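Local coordinates for uncharacterized protein (Pectobacterium carotovorum, PDB 2PH0) that probably binds haem and carries it through the cytosol during haem utilisation, at residues B[27-30]-B[31-35]; B[64-68]-B[69-73]; B[53-56]-B[57-60]. All coordinates share one frame; numbering follows the deposited sequence.

Interaction 1 (B[27-30]-B[31-35]); sequences SLFA and VVEAL
Two backbone hydrogen bonds carry the weight where 27-30 runs on into 31-35, a single short helix with a capped start. Glu33 N donates to Phe29 O at 2.8 Å, and Val32 N reaches Leu28 O at 3.0 Å. Two further bonds of the same kind are weak: Val31 N to Ser27 O, and Ala34 N to Ala30 O at 3.3 Å. Ser27 is the N-cap. Ser27 OG accepts from Ala30 N at 3.2 Å and so satisfies an amide of the first turn that has no helical carbonyl before it.

The apolar contact joins residues one turn apart on the flank of the helix. Leu28 CD2 meets Val32 CG2 at 3.5 Å, the two side chains crossing at a slant. This methyl of Val32 sits beside its own backbone N and is thereby also laid over Leu28 O.

Phe29 and Glu33 make the mixed contact. Both side chains leave with CG trans to N (chi1 -178° and 179°), which brings them to the same flank of the helix, where one passes obliquely across the other. Glu33 CB lies over one ring face, near the rim, and Glu33 OE2 comes 3.5 Å from Phe29 CE2. Ring and carboxylate planes are 57° apart. A water donates to both Ala30 O and Glu33 OE1, tying the carboxylate back to the backbone.

Around this helix, Leu28 and Val31 pack on helix 17-23, while Val32 faces strands 40-44 and 107-115. Phe29 reaches into the same sheet, stacking on His107 and meeting Phe126 edge-to-face, which seats the helix against the six-stranded sheet.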
ATOM      1  N   SER B  27      -1.320  17.914  -7.236  1.00 25.56           N
ATOM      2  CA  SER B  27      -1.007  16.492  -7.139  1.00 24.10           C
ATOM      3  C   SER B  27       0.495  16.222  -7.094  1.00 27.63           C
ATOM      4  O   SER B  27       1.312  17.105  -7.375  1.00 19.02           O
ATOM      5  CB  SER B  27      -1.610  15.739  -8.328  1.00 21.23           C
ATOM      6  OG  SER B  27      -0.973  16.120  -9.540  1.00 18.46           O
ATOM      7  N   LEU B  28       0.843  14.990  -6.731  1.00 19.55           N
ATOM      8  CA  LEU B  28       2.234  14.572  -6.669  1.00 20.48           C
ATOM      9  C   LEU B  28       2.798  14.571  -8.093  1.00 17.35           C
ATOM     10  O   LEU B  28       3.960  14.937  -8.314  1.00 16.40           O
ATOM     11  CB  LEU B  28       2.340  13.161  -6.077  1.00 20.28           C
ATOM     12  CG  LEU B  28       3.631  12.756  -5.351  1.00 23.54           C
ATOM     13  CD1 LEU B  28       3.697  11.237  -5.266  1.00 25.01           C
ATOM     14  CD2 LEU B  28       4.854  13.280  -6.072  1.00 28.08           C
ATOM     15  N   PHE B  29       1.987  14.170  -9.069  1.00 16.78           N
ATOM     16  CA  PHE B  29       2.488  14.148 -10.440  1.00 17.34           C
ATOM     17  C   PHE B  29       2.834  15.547 -10.927  1.00 19.05           C
ATOM     18  O   PHE B  29       3.800  15.732 -11.673  1.00 14.45           O
ATOM     19  CB  PHE B  29       1.485  13.535 -11.416  1.00 18.27           C
ATOM     20  CG  PHE B  29       2.006  13.465 -12.832  1.00 23.78           C
ATOM     21  CD1 PHE B  29       3.088  12.644 -13.145  1.00 20.19           C
ATOM     22  CD2 PHE B  29       1.447  14.250 -13.837  1.00 25.53           C
ATOM     23  CE1 PHE B  29       3.609  12.606 -14.438  1.00 23.53           C
ATOM     24  CE2 PHE B  29       1.960  14.218 -15.135  1.00 24.46           C
ATOM     25  CZ  PHE B  29       3.043  13.394 -15.435  1.00 21.06           C
ATOM     26  N   ALA B  30       2.036  16.527 -10.519  1.00 20.38           N
ATOM     27  CA  ALA B  30       2.276  17.911 -10.919  1.00 22.16           C
ATOM     28  C   ALA B  30       3.670  18.337 -10.453  1.00 21.64           C
ATOM     29  O   ALA B  30       4.425  18.965 -11.201  1.00 17.87           O
ATOM     30  CB  ALA B  30       1.205  18.825 -10.318  1.00 18.88           C
ATOM     31  N   VAL B  31       4.011  17.978  -9.219  1.00 18.38           N
ATOM     32  CA  VAL B  31       5.316  18.305  -8.666  1.00 18.69           C
ATOM     33  C   VAL B  31       6.427  17.583  -9.425  1.00 22.98           C
ATOM     34  O   VAL B  31       7.424  18.194  -9.799  1.00 18.44           O
ATOM     35  CB  VAL B  31       5.398  17.923  -7.171  1.00 20.53           C
ATOM     36  CG1 VAL B  31       6.767  18.244  -6.622  1.00 18.50           C
ATOM     37  CG2 VAL B  31       4.330  18.674  -6.395  1.00 26.48           C
ATOM     38  N   VAL B  32       6.249  16.287  -9.668  1.00 17.68           N
ATOM     39  CA  VAL B  32       7.257  15.498 -10.375  1.00 16.57           C
ATOM     40  C   VAL B  32       7.495  15.986 -11.798  1.00 21.43           C
ATOM     41  O   VAL B  32       8.636  16.027 -12.274  1.00 18.54           O
ATOM     42  CB  VAL B  32       6.857  14.010 -10.377  1.00 19.41           C
ATOM     43  CG1 VAL B  32       7.786  13.198 -11.268  1.00 16.36           C
ATOM     44  CG2 VAL B  32       6.909  13.488  -8.947  1.00 14.99           C
ATOM     45  N   GLU B  33       6.410  16.367 -12.461  1.00 15.10           N
ATOM     46  CA  GLU B  33       6.434  16.870 -13.829  1.00 22.45           C
ATOM     47  C   GLU B  33       7.221  18.177 -13.907  1.00 22.66           C
ATOM     48  O   GLU B  33       7.728  18.553 -14.970  1.00 22.33           O
ATOM     49  CB  GLU B  33       4.987  17.089 -14.282  1.00 19.78           C
ATOM     50  CG  GLU B  33       4.783  17.631 -15.668  1.00 27.67           C
ATOM     51  CD  GLU B  33       3.314  17.625 -16.050  1.00 30.28           C
ATOM     52  OE1 GLU B  33       2.507  18.287 -15.352  1.00 30.03           O
ATOM     53  OE2 GLU B  33       2.966  16.952 -17.043  1.00 38.98           O
ATOM     54  N   ALA B  34       7.319  18.863 -12.774  1.00 19.12           N
ATOM     55  CA  ALA B  34       8.026  20.136 -12.697  1.00 24.54           C
ATOM     56  C   ALA B  34       9.485  20.011 -12.265  1.00 22.49           C
ATOM     57  O   ALA B  34      10.204  21.008 -12.220  1.00 21.49           O
ATOM     58  CB  ALA B  34       7.295  21.067 -11.748  1.00 23.97           C
ATOM     59  N   LEU B  35       9.925  18.801 -11.939  1.00 16.57           N
ATOM     60  CA  LEU B  35      11.310  18.605 -11.514  1.00 13.08           C
ATOM     61  C   LEU B  35      12.293  18.867 -12.636  1.00 17.87           C
ATOM     62  O   LEU B  35      11.951  18.763 -13.813  1.00 17.91           O
ATOM     63  CB  LEU B  35      11.543  17.170 -11.023  1.00 13.25           C
ATOM     64  CG  LEU B  35      10.989  16.761  -9.661  1.00 17.72           C
ATOM     65  CD1 LEU B  35      10.885  15.234  -9.588  1.00 14.04           C
ATOM     66  CD2 LEU B  35      11.888  17.314  -8.564  1.00 22.99           C
TER
HETATM   67  O   HOH W   1       3.496  20.357 -13.339  1.00 26.55           O

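Interaction 2 (B[64-68]-B[69-73]); sequences ISHTA and DAILE
Ala70 O is gripped by two donors in the turn joining 64-68 to 69-73: Thr67 N at 3.0 Å, coming from above the carbonyl plane, 37° out of it, and a water that donates to it and also bonds Ser65 OG. The threonine hydroxyl works on the same turn. With chi1 at 76°, Thr67 OG1 stands between its own backbone N and carbonyl carbon, where it accepts from Ala70 N at 3.1 Å and, weakly, from Asp69 N. Thr67 thus closes the loop of the beta hairpin through both its backbone and its side chain.

Further along, the ladder is regular and antiparallel. Ser65 and Leu72 form the hydrogen-bonded pair, each N donating to the other's O at 2.8 Å. The non-hydrogen-bonded pairs on either side, Ile64 with Glu73 and His66 with Ile71, bring their alpha carbons closer and put all four side chains on one face. There Ile71 runs alongside His66, pointing the same way, with CD1 over the imidazole toward its NE2 rim; this CH-pi contact measures 3.8 Å from Ile71 CD1 to the centroid of the His66 ring. Ile71 CG2 touches Ile64 CG2 at 4.0 Å. The other branch of Ile64 lies along the aliphatic part of Glu73, with Ile64 CG1 3.6 Å from Glu73 CG.

Strand 60-66 is flanked by strand 132-137, where Ile64 bonds Lys135 through the backbone. Strand 70-75, the outermost of its sheet within this chain, pairs antiparallel with a strand of the second subunit, and Asp69 forms a salt bridge with Arg101 of that subunit, so this hairpin carries the sheet across the dimer interface.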
ATOM      1  N   ILE B  64       7.084   0.846  -1.833  1.00 15.23           N
ATOM      2  CA  ILE B  64       6.446   1.662  -0.810  1.00 15.02           C
ATOM      3  C   ILE B  64       5.089   2.184  -1.237  1.00 17.27           C
ATOM      4  O   ILE B  64       4.908   2.603  -2.383  1.00 17.80           O
ATOM      5  CB  ILE B  64       7.322   2.900  -0.471  1.00 17.26           C
ATOM      6  CG1 ILE B  64       8.662   2.456   0.113  1.00 15.09           C
ATOM      7  CG2 ILE B  64       6.587   3.825   0.501  1.00 16.98           C
ATOM      8  CD1 ILE B  64       9.618   3.605   0.380  1.00 25.16           C
ATOM      9  N   SER B  65       4.139   2.130  -0.308  1.00 13.13           N
ATOM     10  CA  SER B  65       2.803   2.666  -0.524  1.00 14.72           C
ATOM     11  C   SER B  65       2.839   3.904   0.363  1.00 20.51           C
ATOM     12  O   SER B  65       3.070   3.794   1.565  1.00 19.96           O
ATOM     13  CB  SER B  65       1.731   1.713  -0.005  1.00 19.23           C
ATOM     14  OG  SER B  65       0.457   2.318  -0.144  1.00 26.33           O
ATOM     15  N   HIS B  66       2.617   5.078  -0.216  1.00 18.46           N
ATOM     16  CA  HIS B  66       2.691   6.304   0.564  1.00 25.25           C
ATOM     17  C   HIS B  66       1.428   7.146   0.482  1.00 26.28           C
ATOM     18  O   HIS B  66       1.098   7.689  -0.574  1.00 24.70           O
ATOM     19  CB  HIS B  66       3.895   7.129   0.094  1.00 22.91           C
ATOM     20  CG  HIS B  66       4.193   8.318   0.953  1.00 29.38           C
ATOM     21  ND1 HIS B  66       3.219   9.193   1.382  1.00 31.72           N
ATOM     22  CD2 HIS B  66       5.364   8.789   1.447  1.00 26.84           C
ATOM     23  CE1 HIS B  66       3.775  10.149   2.105  1.00 33.07           C
ATOM     24  NE2 HIS B  66       5.075   9.927   2.160  1.00 39.02           N
ATOM     25  N   THR B  67       0.716   7.234   1.600  1.00 19.91           N
ATOM     26  CA  THR B  67      -0.499   8.035   1.664  1.00 23.47           C
ATOM     27  C   THR B  67      -0.415   8.854   2.943  1.00 24.55           C
ATOM     28  O   THR B  67       0.522   8.699   3.726  1.00 25.63           O
ATOM     29  CB  THR B  67      -1.767   7.167   1.732  1.00 23.36           C
ATOM     30  OG1 THR B  67      -1.900   6.629   3.050  1.00 22.88           O
ATOM     31  CG2 THR B  67      -1.685   6.019   0.730  1.00 30.29           C
ATOM     32  N   ALA B  68      -1.396   9.721   3.159  1.00 27.20           N
ATOM     33  CA  ALA B  68      -1.409  10.550   4.351  1.00 26.59           C
ATOM     34  C   ALA B  68      -1.576   9.728   5.624  1.00 27.67           C
ATOM     35  O   ALA B  68      -0.986  10.044   6.662  1.00 28.90           O
ATOM     36  CB  ALA B  68      -2.525  11.583   4.244  1.00 30.12           C
ATOM     37  N   ASP B  69      -2.363   8.661   5.549  1.00 23.81           N
ATOM     38  CA  ASP B  69      -2.609   7.843   6.731  1.00 23.75           C
ATOM     39  C   ASP B  69      -1.628   6.711   6.982  1.00 21.83           C
ATOM     40  O   ASP B  69      -1.556   6.182   8.093  1.00 21.18           O
ATOM     41  CB  ASP B  69      -4.023   7.277   6.683  1.00 25.08           C
ATOM     42  CG  ASP B  69      -5.064   8.349   6.486  1.00 36.80           C
ATOM     43  OD1 ASP B  69      -5.031   9.358   7.224  1.00 35.50           O
ATOM     44  OD2 ASP B  69      -5.915   8.181   5.593  1.00 40.01           O
ATOM     45  N   ALA B  70      -0.868   6.331   5.967  1.00 15.46           N
ATOM     46  CA  ALA B  70       0.075   5.248   6.166  1.00 18.44           C
ATOM     47  C   ALA B  70       1.126   5.147   5.086  1.00 21.92           C
ATOM     48  O   ALA B  70       0.837   5.257   3.896  1.00 21.52           O
ATOM     49  CB  ALA B  70      -0.667   3.923   6.276  1.00 20.69           C
ATOM     50  N   ILE B  71       2.357   4.941   5.526  1.00 18.76           N
ATOM     51  CA  ILE B  71       3.481   4.752   4.627  1.00 18.46           C
ATOM     52  C   ILE B  71       3.922   3.318   4.910  1.00 22.30           C
ATOM     53  O   ILE B  71       4.374   3.009   6.011  1.00 19.71           O
ATOM     54  CB  ILE B  71       4.633   5.723   4.943  1.00 21.32           C
ATOM     55  CG1 ILE B  71       4.155   7.169   4.766  1.00 29.45           C
ATOM     56  CG2 ILE B  71       5.811   5.431   4.030  1.00 19.29           C
ATOM     57  CD1 ILE B  71       5.188   8.218   5.152  1.00 28.39           C
ATOM     58  N   LEU B  72       3.759   2.438   3.928  1.00 16.56           N
ATOM     59  CA  LEU B  72       4.133   1.036   4.091  1.00 16.20           C
ATOM     60  C   LEU B  72       5.315   0.714   3.182  1.00 19.28           C
ATOM     61  O   LEU B  72       5.278   0.973   1.980  1.00 18.11           O
ATOM     62  CB  LEU B  72       2.937   0.152   3.757  1.00 14.73           C
ATOM     63  CG  LEU B  72       1.715   0.510   4.606  1.00 15.61           C
ATOM     64  CD1 LEU B  72       0.519  -0.312   4.160  1.00 19.92           C
ATOM     65  CD2 LEU B  72       2.035   0.254   6.088  1.00 17.51           C
ATOM     66  N   GLU B  73       6.370   0.156   3.765  1.00 15.35           N
ATOM     67  CA  GLU B  73       7.574  -0.152   3.004  1.00 16.83           C
ATOM     68  C   GLU B  73       7.911  -1.632   3.063  1.00 21.62           C
ATOM     69  O   GLU B  73       7.830  -2.247   4.116  1.00 17.62           O
ATOM     70  CB  GLU B  73       8.746   0.644   3.561  1.00 18.04           C
ATOM     71  CG  GLU B  73       8.479   2.122   3.692  1.00 20.70           C
ATOM     72  CD  GLU B  73       9.561   2.823   4.480  1.00 39.90           C
ATOM     73  OE1 GLU B  73      10.751   2.512   4.257  1.00 40.44           O
ATOM     74  OE2 GLU B  73       9.221   3.685   5.316  1.00 42.28           O
TER
HETATM   75  O   HOH W   2      -0.181   3.101   2.471  1.00 20.08           O

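Interaction 3 (B[53-56]-B[57-60]); sequences DTIA and TWGE
Trp58, with chi1 at -63° and chi2 near -5°, folds its indole back over the helix end at Thr54 and Ile55. Ile55 CA sits over the five-membered ring of Trp58, 3.8 Å from its centroid, a CH-pi contact. The benzo part is met by the isoleucine side chain, Ile55 CG1 lying 3.7 Å from Trp58 CZ3, while Thr54 CG2 comes to 3.5 Å from Trp58 NE1. Trp58 also packs on Ala153, Phe154 and Leu157 of helix 148-160, so the indole lies between that helix and the end of helix 48-55.

Thr57 takes the opposite sign of chi1, 69°, which drops Thr57 OG1 onto Thr54 O: the hydroxyl donates at 2.6 Å, in the carbonyl plane. The chain also makes a type I turn from Ile55 to Trp58, closed by Trp58 N donating to Ile55 O at 2.9 Å.

Two waters bridge this region to Gly59: one donates to Ile55 O and Gly59 O, the other accepts from Gly59 N and donates to Ala56 O. Thr54 O, Ile55 O and Ala56 O thus find partners in the Thr57 hydroxyl, the Trp58 amide and two waters, a polar finish to the helix beside an apolar lid of indole.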
ATOM      1  N   ASP B  53       8.566  -5.649 -15.430  1.00 24.74           N
ATOM      2  CA  ASP B  53       9.328  -6.859 -15.731  1.00 25.89           C
ATOM      3  C   ASP B  53      10.825  -6.632 -15.548  1.00 25.70           C
ATOM      4  O   ASP B  53      11.529  -7.489 -15.016  1.00 25.91           O
ATOM      5  CB  ASP B  53       9.052  -7.335 -17.162  1.00 30.34           C
ATOM      6  CG  ASP B  53       7.684  -7.975 -17.308  1.00 35.80           C
ATOM      7  OD1 ASP B  53       7.364  -8.869 -16.499  1.00 41.90           O
ATOM      8  OD2 ASP B  53       6.935  -7.595 -18.231  1.00 37.57           O
ATOM      9  N   THR B  54      11.300  -5.470 -15.985  1.00 27.99           N
ATOM     10  CA  THR B  54      12.714  -5.130 -15.867  1.00 24.36           C
ATOM     11  C   THR B  54      13.152  -4.996 -14.408  1.00 21.97           C
ATOM     12  O   THR B  54      14.141  -5.604 -13.991  1.00 21.26           O
ATOM     13  CB  THR B  54      13.023  -3.819 -16.601  1.00 25.72           C
ATOM     14  OG1 THR B  54      12.610  -3.933 -17.966  1.00 23.78           O
ATOM     15  CG2 THR B  54      14.514  -3.522 -16.559  1.00 25.56           C
ATOM     16  N   ILE B  55      12.413  -4.216 -13.624  1.00 17.82           N
ATOM     17  CA  ILE B  55      12.777  -4.033 -12.226  1.00 14.70           C
ATOM     18  C   ILE B  55      12.776  -5.383 -11.521  1.00 18.01           C
ATOM     19  O   ILE B  55      13.579  -5.627 -10.615  1.00 18.28           O
ATOM     20  CB  ILE B  55      11.810  -3.054 -11.504  1.00 16.39           C
ATOM     21  CG1 ILE B  55      11.794  -1.704 -12.222  1.00 14.34           C
ATOM     22  CG2 ILE B  55      12.255  -2.857 -10.050  1.00 16.40           C
ATOM     23  CD1 ILE B  55      10.698  -0.753 -11.742  1.00 16.18           C
ATOM     24  N   ALA B  56      11.902  -6.280 -11.972  1.00 21.46           N
ATOM     25  CA  ALA B  56      11.802  -7.608 -11.378  1.00 21.14           C
ATOM     26  C   ALA B  56      13.089  -8.423 -11.537  1.00 24.72           C
ATOM     27  O   ALA B  56      13.191  -9.534 -11.018  1.00 26.98           O
ATOM     28  CB  ALA B  56      10.628  -8.359 -11.988  1.00 23.79           C
ATOM     29  N   THR B  57      14.067  -7.866 -12.245  1.00 23.83           N
ATOM     30  CA  THR B  57      15.345  -8.551 -12.458  1.00 27.66           C
ATOM     31  C   THR B  57      16.501  -7.835 -11.755  1.00 26.23           C
ATOM     32  O   THR B  57      17.652  -8.250 -11.875  1.00 25.85           O
ATOM     33  CB  THR B  57      15.709  -8.638 -13.967  1.00 27.81           C
ATOM     34  OG1 THR B  57      16.016  -7.331 -14.469  1.00 27.18           O
ATOM     35  CG2 THR B  57      14.556  -9.207 -14.770  1.00 24.39           C
ATOM     36  N   TRP B  58      16.191  -6.774 -11.015  1.00 24.56           N
ATOM     37  CA  TRP B  58      17.213  -5.979 -10.326  1.00 24.22           C
ATOM     38  C   TRP B  58      17.610  -6.418  -8.926  1.00 22.25           C
ATOM     39  O   TRP B  58      18.454  -5.779  -8.298  1.00 22.90           O
ATOM     40  CB  TRP B  58      16.775  -4.514 -10.240  1.00 20.19           C
ATOM     41  CG  TRP B  58      16.614  -3.829 -11.554  1.00 16.04           C
ATOM     42  CD1 TRP B  58      16.903  -4.336 -12.785  1.00 21.39           C
ATOM     43  CD2 TRP B  58      16.097  -2.514 -11.771  1.00 21.79           C
ATOM     44  NE1 TRP B  58      16.594  -3.423 -13.756  1.00 20.91           N
ATOM     45  CE2 TRP B  58      16.096  -2.293 -13.163  1.00 14.19           C
ATOM     46  CE3 TRP B  58      15.631  -1.500 -10.922  1.00 14.05           C
ATOM     47  CZ2 TRP B  58      15.646  -1.097 -13.733  1.00 18.85           C
ATOM     48  CZ3 TRP B  58      15.182  -0.310 -11.483  1.00 19.70           C
ATOM     49  CH2 TRP B  58      15.192  -0.119 -12.880  1.00 17.30           C
ATOM     50  N   GLY B  59      17.024  -7.497  -8.426  1.00 22.60           N
ATOM     51  CA  GLY B  59      17.360  -7.924  -7.081  1.00 21.72           C
ATOM     52  C   GLY B  59      16.468  -7.205  -6.085  1.00 20.23           C
ATOM     53  O   GLY B  59      15.447  -6.640  -6.466  1.00 22.05           O
ATOM     54  N   GLU B  60      16.857  -7.202  -4.814  1.00 18.03           N
ATOM     55  CA  GLU B  60      16.054  -6.568  -3.773  1.00 19.69           C
ATOM     56  C   GLU B  60      15.905  -5.052  -3.888  1.00 19.40           C
ATOM     57  O   GLU B  60      16.881  -4.317  -4.026  1.00 17.71           O
ATOM     58  CB  GLU B  60      16.620  -6.920  -2.397  1.00 25.81           C
ATOM     59  CG  GLU B  60      15.829  -6.359  -1.227  1.00 31.54           C
ATOM     60  CD  GLU B  60      16.269  -6.956   0.099  1.00 44.57           C
ATOM     61  OE1 GLU B  60      15.988  -8.152   0.331  1.00 38.31           O
ATOM     62  OE2 GLU B  60      16.903  -6.233   0.898  1.00 48.52           O
TER
HETATM   63  O   HOH W   3      13.350  -6.907  -8.023  1.00 29.53           O
HETATM   64  O   HOH W   4      15.534  -9.576  -9.265  1.00 29.45           O

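In the fold
Along the chain the order is interaction 1, interaction 3, interaction 2. Interaction 1 lies on helix 28-33 and interaction 3 at the end of helix 48-55, on opposite sides of the chain's centre with their centres about 25 Å apart. Interaction 3 runs straight into strand 60-66, whose far end holds interaction 2, their centres about 22 Å apart. Interactions 1 and 2 are about 18 Å apart between centres and do not touch, but both meet the six-stranded antiparallel sheet: helix 28-33 packs on strands 40-44 and 107-115, near one edge, while the hairpin lies at the other edge, where the second subunit extends the sheet.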